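Local coordinates for protein thiol-disulfide oxidoreductase (Bacteroides thetaiotaomicron, PDB 3FW2) that probably serves as a thiol-disulfide oxidoreductase of the TlpA-like family, its thioredoxin-like C-terminal domain being the part described here, at residues S5-L16 / E107-Y115. Numbering follows the deposited sequence.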
ATOM      1  N   SER A   5     -12.601  12.185   5.345  1.00 29.22           N
ATOM      2  CA  SER A   5     -11.937  12.715   4.148  1.00 28.73           C
ATOM      3  C   SER A   5     -12.840  12.671   2.907  1.00 28.36           C
ATOM      4  O   SER A   5     -12.346  12.590   1.797  1.00 29.45           O
ATOM      5  CB  SER A   5     -10.640  11.982   3.870  1.00 29.02           C
ATOM      6  OG  SER A   5     -10.909  10.606   3.809  1.00 29.67           O
ATOM      7  N   GLU A   6     -14.151  12.785   3.096  1.00 27.65           N
ATOM      8  CA  GLU A   6     -15.051  12.939   1.954  0.60 27.38           C
ATOM      9  C   GLU A   6     -15.076  14.381   1.433  1.00 26.44           C
ATOM     10  O   GLU A   6     -14.813  15.351   2.166  1.00 24.04           O
ATOM     11  CB  GLU A   6     -16.469  12.436   2.289  0.60 28.00           C
ATOM     12  CG  GLU A   6     -17.254  13.289   3.264  0.60 29.30           C
ATOM     13  CD  GLU A   6     -18.682  12.822   3.416  0.60 31.11           C
ATOM     14  OE1 GLU A   6     -18.892  11.678   3.900  0.60 32.24           O
ATOM     15  OE2 GLU A   6     -19.592  13.606   3.056  0.60 33.48           O
ATOM     16  N   ILE A   7     -15.394  14.516   0.142  1.00 26.24           N
ATOM     17  CA  ILE A   7     -15.457  15.828  -0.512  1.00 25.92           C
ATOM     18  C   ILE A   7     -16.333  16.796   0.297  1.00 25.25           C
ATOM     19  O   ILE A   7     -17.380  16.419   0.795  1.00 25.62           O
ATOM     20  CB  ILE A   7     -15.914  15.705  -2.006  1.00 26.48           C
ATOM     21  CG1 ILE A   7     -14.764  15.091  -2.844  1.00 29.03           C
ATOM     22  CG2 ILE A   7     -16.303  17.078  -2.531  1.00 24.48           C
ATOM     23  CD1 ILE A   7     -15.254  14.409  -4.155  1.00 33.72           C
ATOM     24  N   GLY A   8     -15.875  18.030   0.483  1.00 24.61           N
ATOM     25  CA  GLY A   8     -16.624  19.039   1.223  1.00 23.93           C
ATOM     26  C   GLY A   8     -16.326  19.103   2.724  1.00 23.22           C
ATOM     27  O   GLY A   8     -16.694  20.079   3.385  1.00 22.48           O
ATOM     28  N   LYS A   9     -15.654  18.085   3.259  1.00 21.91           N
ATOM     29  CA  LYS A   9     -15.240  18.068   4.667  1.00 21.72           C
ATOM     30  C   LYS A   9     -13.968  18.853   4.779  1.00 21.21           C
ATOM     31  O   LYS A   9     -13.286  19.061   3.778  1.00 21.35           O
ATOM     32  CB  LYS A   9     -14.980  16.639   5.131  1.00 22.03           C
ATOM     33  CG  LYS A   9     -16.205  15.748   5.175  1.00 25.25           C
ATOM     34  CD  LYS A   9     -17.030  16.015   6.406  1.00 29.00           C
ATOM     35  CE  LYS A   9     -18.342  15.224   6.382  1.00 32.70           C
ATOM     36  NZ  LYS A   9     -18.125  13.747   6.319  1.00 34.51           N
ATOM     37  N   TYR A  10     -13.625  19.293   5.988  1.00 20.42           N
ATOM     38  CA  TYR A  10     -12.319  19.883   6.220  1.00 20.51           C
ATOM     39  C   TYR A  10     -11.279  18.771   6.313  1.00 18.99           C
ATOM     40  O   TYR A  10     -11.533  17.750   6.949  1.00 18.54           O
ATOM     41  CB  TYR A  10     -12.332  20.682   7.515  1.00 20.88           C
ATOM     42  CG  TYR A  10     -13.032  22.006   7.409  1.00 27.90           C
ATOM     43  CD1 TYR A  10     -12.512  23.019   6.590  1.00 33.23           C
ATOM     44  CD2 TYR A  10     -14.180  22.276   8.153  1.00 33.19           C
ATOM     45  CE1 TYR A  10     -13.111  24.266   6.515  1.00 35.66           C
ATOM     46  CE2 TYR A  10     -14.799  23.526   8.081  1.00 35.48           C
ATOM     47  CZ  TYR A  10     -14.258  24.517   7.257  1.00 37.20           C
ATOM     48  OH  TYR A  10     -14.853  25.769   7.161  1.00 37.09           O
ATOM     49  N   ALA A  11     -10.121  18.992   5.681  1.00 17.27           N
ATOM     50  CA  ALA A  11      -9.010  18.024   5.657  1.00 16.16           C
ATOM     51  C   ALA A  11      -8.610  17.594   7.093  1.00 14.63           C
ATOM     52  O   ALA A  11      -8.385  18.447   7.919  1.00 13.85           O
ATOM     53  CB  ALA A  11      -7.783  18.677   4.970  1.00 15.90           C
ATOM     54  N   PRO A  12      -8.458  16.277   7.355  1.00 13.53           N
ATOM     55  CA  PRO A  12      -7.821  15.875   8.622  1.00 13.14           C
ATOM     56  C   PRO A  12      -6.433  16.481   8.837  1.00 13.20           C
ATOM     57  O   PRO A  12      -5.662  16.706   7.867  1.00 11.20           O
ATOM     58  CB  PRO A  12      -7.706  14.342   8.501  1.00 13.64           C
ATOM     59  CG  PRO A  12      -8.865  13.941   7.551  1.00 14.47           C
ATOM     60  CD  PRO A  12      -8.901  15.113   6.557  1.00 14.47           C
ATOM     61  N   PHE A  13      -6.107  16.758  10.090  1.00 12.56           N
ATOM     62  CA  PHE A  13      -4.804  17.342  10.366  1.00 13.45           C
ATOM     63  C   PHE A  13      -3.686  16.395  10.006  1.00 13.66           C
ATOM     64  O   PHE A  13      -3.826  15.163  10.153  1.00 14.64           O
ATOM     65  CB  PHE A  13      -4.706  17.665  11.831  1.00 14.25           C
ATOM     66  CG  PHE A  13      -3.417  18.277  12.221  1.00 13.85           C
ATOM     67  CD1 PHE A  13      -3.105  19.568  11.846  1.00 16.13           C
ATOM     68  CD2 PHE A  13      -2.551  17.586  13.026  1.00 14.98           C
ATOM     69  CE1 PHE A  13      -1.880  20.150  12.261  1.00 15.59           C
ATOM     70  CE2 PHE A  13      -1.352  18.164  13.437  1.00 14.68           C
ATOM     71  CZ  PHE A  13      -1.021  19.409  13.048  1.00 14.47           C
ATOM     72  N   PHE A  14      -2.607  16.959   9.486  1.00 12.46           N
ATOM     73  CA  PHE A  14      -1.367  16.246   9.448  1.00 11.97           C
ATOM     74  C   PHE A  14      -0.212  17.180   9.731  1.00 11.75           C
ATOM     75  O   PHE A  14      -0.322  18.376   9.523  1.00 12.33           O
ATOM     76  CB  PHE A  14      -1.151  15.553   8.088  1.00 12.36           C
ATOM     77  CG  PHE A  14      -1.052  16.508   6.969  1.00 12.01           C
ATOM     78  CD1 PHE A  14      -2.159  16.806   6.222  1.00 12.33           C
ATOM     79  CD2 PHE A  14       0.199  17.100   6.629  1.00 12.59           C
ATOM     80  CE1 PHE A  14      -2.092  17.737   5.166  1.00 11.49           C
ATOM     81  CE2 PHE A  14       0.270  18.016   5.605  1.00 14.36           C
ATOM     82  CZ  PHE A  14      -0.869  18.327   4.861  1.00 12.00           C
ATOM     83  N   SER A  15       0.878  16.589  10.205  1.00 12.25           N
ATOM     84  CA  SER A  15       2.114  17.267  10.452  1.00 11.89           C
ATOM     85  C   SER A  15       3.205  16.250  10.280  1.00 11.53           C
ATOM     86  O   SER A  15       3.344  15.342  11.091  1.00 11.75           O
ATOM     87  CB  SER A  15       2.149  17.841  11.877  1.00 12.34           C
ATOM     88  OG  SER A  15       3.415  18.402  12.210  1.00 12.58           O
ATOM     89  N   LEU A  16       3.985  16.420   9.226  1.00 11.03           N
ATOM     90  CA  LEU A  16       4.878  15.405   8.717  1.00 11.74           C
ATOM     91  C   LEU A  16       6.230  15.976   8.356  1.00 11.25           C
ATOM     92  O   LEU A  16       6.293  17.072   7.753  1.00 10.06           O
ATOM     93  CB  LEU A  16       4.218  14.777   7.461  1.00 12.01           C
ATOM     94  CG  LEU A  16       2.941  13.977   7.716  1.00 13.51           C
ATOM     95  CD1 LEU A  16       2.150  13.669   6.418  1.00 14.08           C
ATOM     96  CD2 LEU A  16       3.205  12.697   8.506  1.00 14.71           C
ATOM     97  N   GLU A 107      -0.068   7.423  10.324  1.00 16.04           N
ATOM     98  CA  GLU A 107      -1.399   7.924  10.698  1.00 14.23           C
ATOM     99  C   GLU A 107      -2.090   8.625   9.524  1.00 11.01           C
ATOM    100  O   GLU A 107      -3.293   8.515   9.346  1.00 11.90           O
ATOM    101  CB  GLU A 107      -1.296   8.928  11.874  1.00 16.52           C
ATOM    102  CG  GLU A 107      -0.955   8.299  13.202  1.00 17.29           C
ATOM    103  CD  GLU A 107      -2.014   7.354  13.710  1.00 18.77           C
ATOM    104  OE1 GLU A 107      -3.178   7.757  13.916  1.00 19.15           O
ATOM    105  OE2 GLU A 107      -1.657   6.200  13.980  1.00 22.20           O
ATOM    106  N   VAL A 108      -1.345   9.363   8.743  1.00 12.07           N
ATOM    107  CA  VAL A 108      -1.918  10.134   7.639  1.00 12.70           C
ATOM    108  C   VAL A 108      -2.633   9.226   6.628  1.00 12.78           C
ATOM    109  O   VAL A 108      -3.693   9.597   6.067  1.00 11.97           O
ATOM    110  CB  VAL A 108      -0.879  11.078   6.949  1.00 12.78           C
ATOM    111  CG1 VAL A 108       0.241  10.269   6.232  1.00 15.17           C
ATOM    112  CG2 VAL A 108      -1.575  12.103   6.051  1.00 12.75           C
ATOM    113  N   ALA A 109      -2.103   8.023   6.456  1.00 13.13           N
ATOM    114  CA  ALA A 109      -2.715   7.058   5.532  1.00 13.95           C
ATOM    115  C   ALA A 109      -4.072   6.600   5.994  1.00 13.25           C
ATOM    116  O   ALA A 109      -4.970   6.402   5.194  1.00 13.32           O
ATOM    117  CB  ALA A 109      -1.781   5.827   5.307  1.00 14.08           C
ATOM    118  N   LYS A 110      -4.207   6.406   7.295  1.00 13.97           N
ATOM    119  CA  LYS A 110      -5.474   6.066   7.877  1.00 14.04           C
ATOM    120  C   LYS A 110      -6.385   7.267   7.850  1.00 13.01           C
ATOM    121  O   LYS A 110      -7.583   7.143   7.519  1.00 13.24           O
ATOM    122  CB  LYS A 110      -5.251   5.577   9.304  1.00 15.90           C
ATOM    123  CG  LYS A 110      -4.253   4.424   9.379  1.00 21.89           C
ATOM    124  CD  LYS A 110      -4.123   3.832  10.797  1.00 28.18           C
ATOM    125  CE  LYS A 110      -2.956   4.421  11.541  1.00 31.07           C
ATOM    126  NZ  LYS A 110      -2.883   3.972  12.977  1.00 35.03           N
ATOM    127  N   GLN A 111      -5.873   8.418   8.231  1.00 12.81           N
ATOM    128  CA  GLN A 111      -6.747   9.631   8.293  1.00 14.69           C
ATOM    129  C   GLN A 111      -7.339  10.004   6.931  1.00 13.70           C
ATOM    130  O   GLN A 111      -8.494  10.472   6.848  1.00 12.87           O
ATOM    131  CB  GLN A 111      -5.989  10.827   8.871  1.00 15.57           C
ATOM    132  CG  GLN A 111      -5.520  10.702  10.324  1.00 20.18           C
ATOM    133  CD  GLN A 111      -6.686  10.545  11.277  1.00 25.70           C
ATOM    134  OE1 GLN A 111      -7.194  11.523  11.759  1.00 31.31           O
ATOM    135  NE2 GLN A 111      -7.136   9.312  11.514  1.00 28.70           N
ATOM    136  N   TYR A 112      -6.546   9.794   5.868  1.00 12.72           N
ATOM    137  CA  TYR A 112      -6.971  10.111   4.507  1.00 11.87           C
ATOM    138  C   TYR A 112      -7.582   8.883   3.792  1.00 12.98           C
ATOM    139  O   TYR A 112      -7.813   8.978   2.609  1.00 13.50           O
ATOM    140  CB  TYR A 112      -5.807  10.705   3.689  1.00 12.62           C
ATOM    141  CG  TYR A 112      -5.685  12.150   4.054  1.00 12.12           C
ATOM    142  CD1 TYR A 112      -5.129  12.506   5.279  1.00 10.67           C
ATOM    143  CD2 TYR A 112      -6.241  13.155   3.244  1.00 10.88           C
ATOM    144  CE1 TYR A 112      -5.043  13.850   5.651  1.00 10.81           C
ATOM    145  CE2 TYR A 112      -6.156  14.503   3.603  1.00 13.76           C
ATOM    146  CZ  TYR A 112      -5.552  14.844   4.822  1.00 13.81           C
ATOM    147  OH  TYR A 112      -5.549  16.192   5.177  1.00 12.54           O
ATOM    148  N   SER A 113      -7.776   7.767   4.508  1.00 13.49           N
ATOM    149  CA  SER A 113      -8.451   6.553   3.966  1.00 14.84           C
ATOM    150  C   SER A 113      -7.837   6.143   2.635  1.00 14.80           C
ATOM    151  O   SER A 113      -8.547   5.883   1.647  1.00 17.23           O
ATOM    152  CB  SER A 113      -9.948   6.803   3.799  1.00 15.83           C
ATOM    153  OG  SER A 113     -10.453   7.099   5.095  1.00 19.92           O
ATOM    154  N   ILE A 114      -6.508   6.115   2.583  1.00 14.59           N
ATOM    155  CA  ILE A 114      -5.781   5.789   1.335  1.00 14.44           C
ATOM    156  C   ILE A 114      -5.966   4.291   1.093  1.00 15.61           C
ATOM    157  O   ILE A 114      -5.551   3.424   1.922  1.00 16.28           O
ATOM    158  CB  ILE A 114      -4.308   6.184   1.456  1.00 16.09           C
ATOM    159  CG1 ILE A 114      -4.199   7.675   1.708  1.00 14.13           C
ATOM    160  CG2 ILE A 114      -3.499   5.826   0.197  1.00 15.10           C
ATOM    161  CD1 ILE A 114      -4.785   8.595   0.638  1.00 14.18           C
ATOM    162  N   TYR A 115      -6.675   3.956   0.010  1.00 13.07           N
ATOM    163  CA  TYR A 115      -6.950   2.572  -0.243  1.00 11.81           C
ATOM    164  C   TYR A 115      -6.045   1.952  -1.281  1.00 11.34           C
ATOM    165  O   TYR A 115      -5.983   0.733  -1.401  1.00 10.14           O
ATOM    166  CB  TYR A 115      -8.421   2.387  -0.625  1.00 12.45           C
ATOM    167  CG  TYR A 115      -8.876   3.149  -1.820  1.00 13.99           C
ATOM    168  CD1 TYR A 115      -8.639   2.669  -3.119  1.00 14.00           C
ATOM    169  CD2 TYR A 115      -9.603   4.350  -1.675  1.00 17.23           C
ATOM    170  CE1 TYR A 115      -9.122   3.390  -4.268  1.00 15.86           C
ATOM    171  CE2 TYR A 115     -10.033   5.066  -2.814  1.00 17.94           C
ATOM    172  CZ  TYR A 115      -9.819   4.571  -4.072  1.00 17.24           C
ATOM    173  OH  TYR A 115     -10.271   5.252  -5.185  1.00 24.30           O
TER
HETATM  174  O   HOH W   1     -10.784   9.496   5.976  1.00 22.40           O
HETATM  175  O   HOH W   2      -5.757  13.888  11.631  1.00 27.22           O
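Ser5 and Tyr112, Pro12 and Gln111, and Phe14 and Val108 bring their backbones closest, the CA atoms of Ser5 and Tyr112 being 5.6 Å apart, as the irregular segment 5-16 passes along the short helix 107-111 and the Schellman turn, with Ser113 at positive phi, that ends it. The site illustrates how one tyrosine just past a helix terminus can join a loop remote in sequence by a polar and an apolar contact at once. Tyr112 OH donates to Pro12 O at 2.7 Å, in the carbonyl plane and on a lone pair, with a C=O...donor angle of 138°. The same Pro12 lays its CD over one face of the phenol ring, a CH-pi contact of 4.2 Å from CD to the ring centroid, so one residue meets both the hydroxyl and a ring face. Ala11 CB packs against the hydroxyl too, and the Phe14 side chain, crossing that of Tyr112 at about a right angle, turns its ring edge to the hydroxyl, CD1 lying 3.6 Å from Tyr112 OH. A phenylalanine in place of Tyr112 would probably leave Pro12 O without its hydroxyl donor and take from Ala11 CB and the Phe14 edge the oxygen they pack against. Val108 continues the apolar seam: with CG1 between the backbone N and the carbonyl carbon (chi1 66°) and CG2 anti to the N, its two methyls diverge, CG1 to Leu16 CD1 at 3.9 Å and CG2 to Phe14 CB. Water lines the flanks: one molecule donates to Gln111 O and also hydrogen-bonds Ser113 OG, and another donates to Phe13 O and, at 2.8 Å, to Gln111 OE1. In the thioredoxin-like fold, this seam lies against the central mixed sheet: Tyr112 rests on Ile121 and Ala11 on Leu123 of strand 119-123, Phe14 touches Ile38 of strand 35-41, and Leu16 and Val108 share Ile75 of strand 70-76.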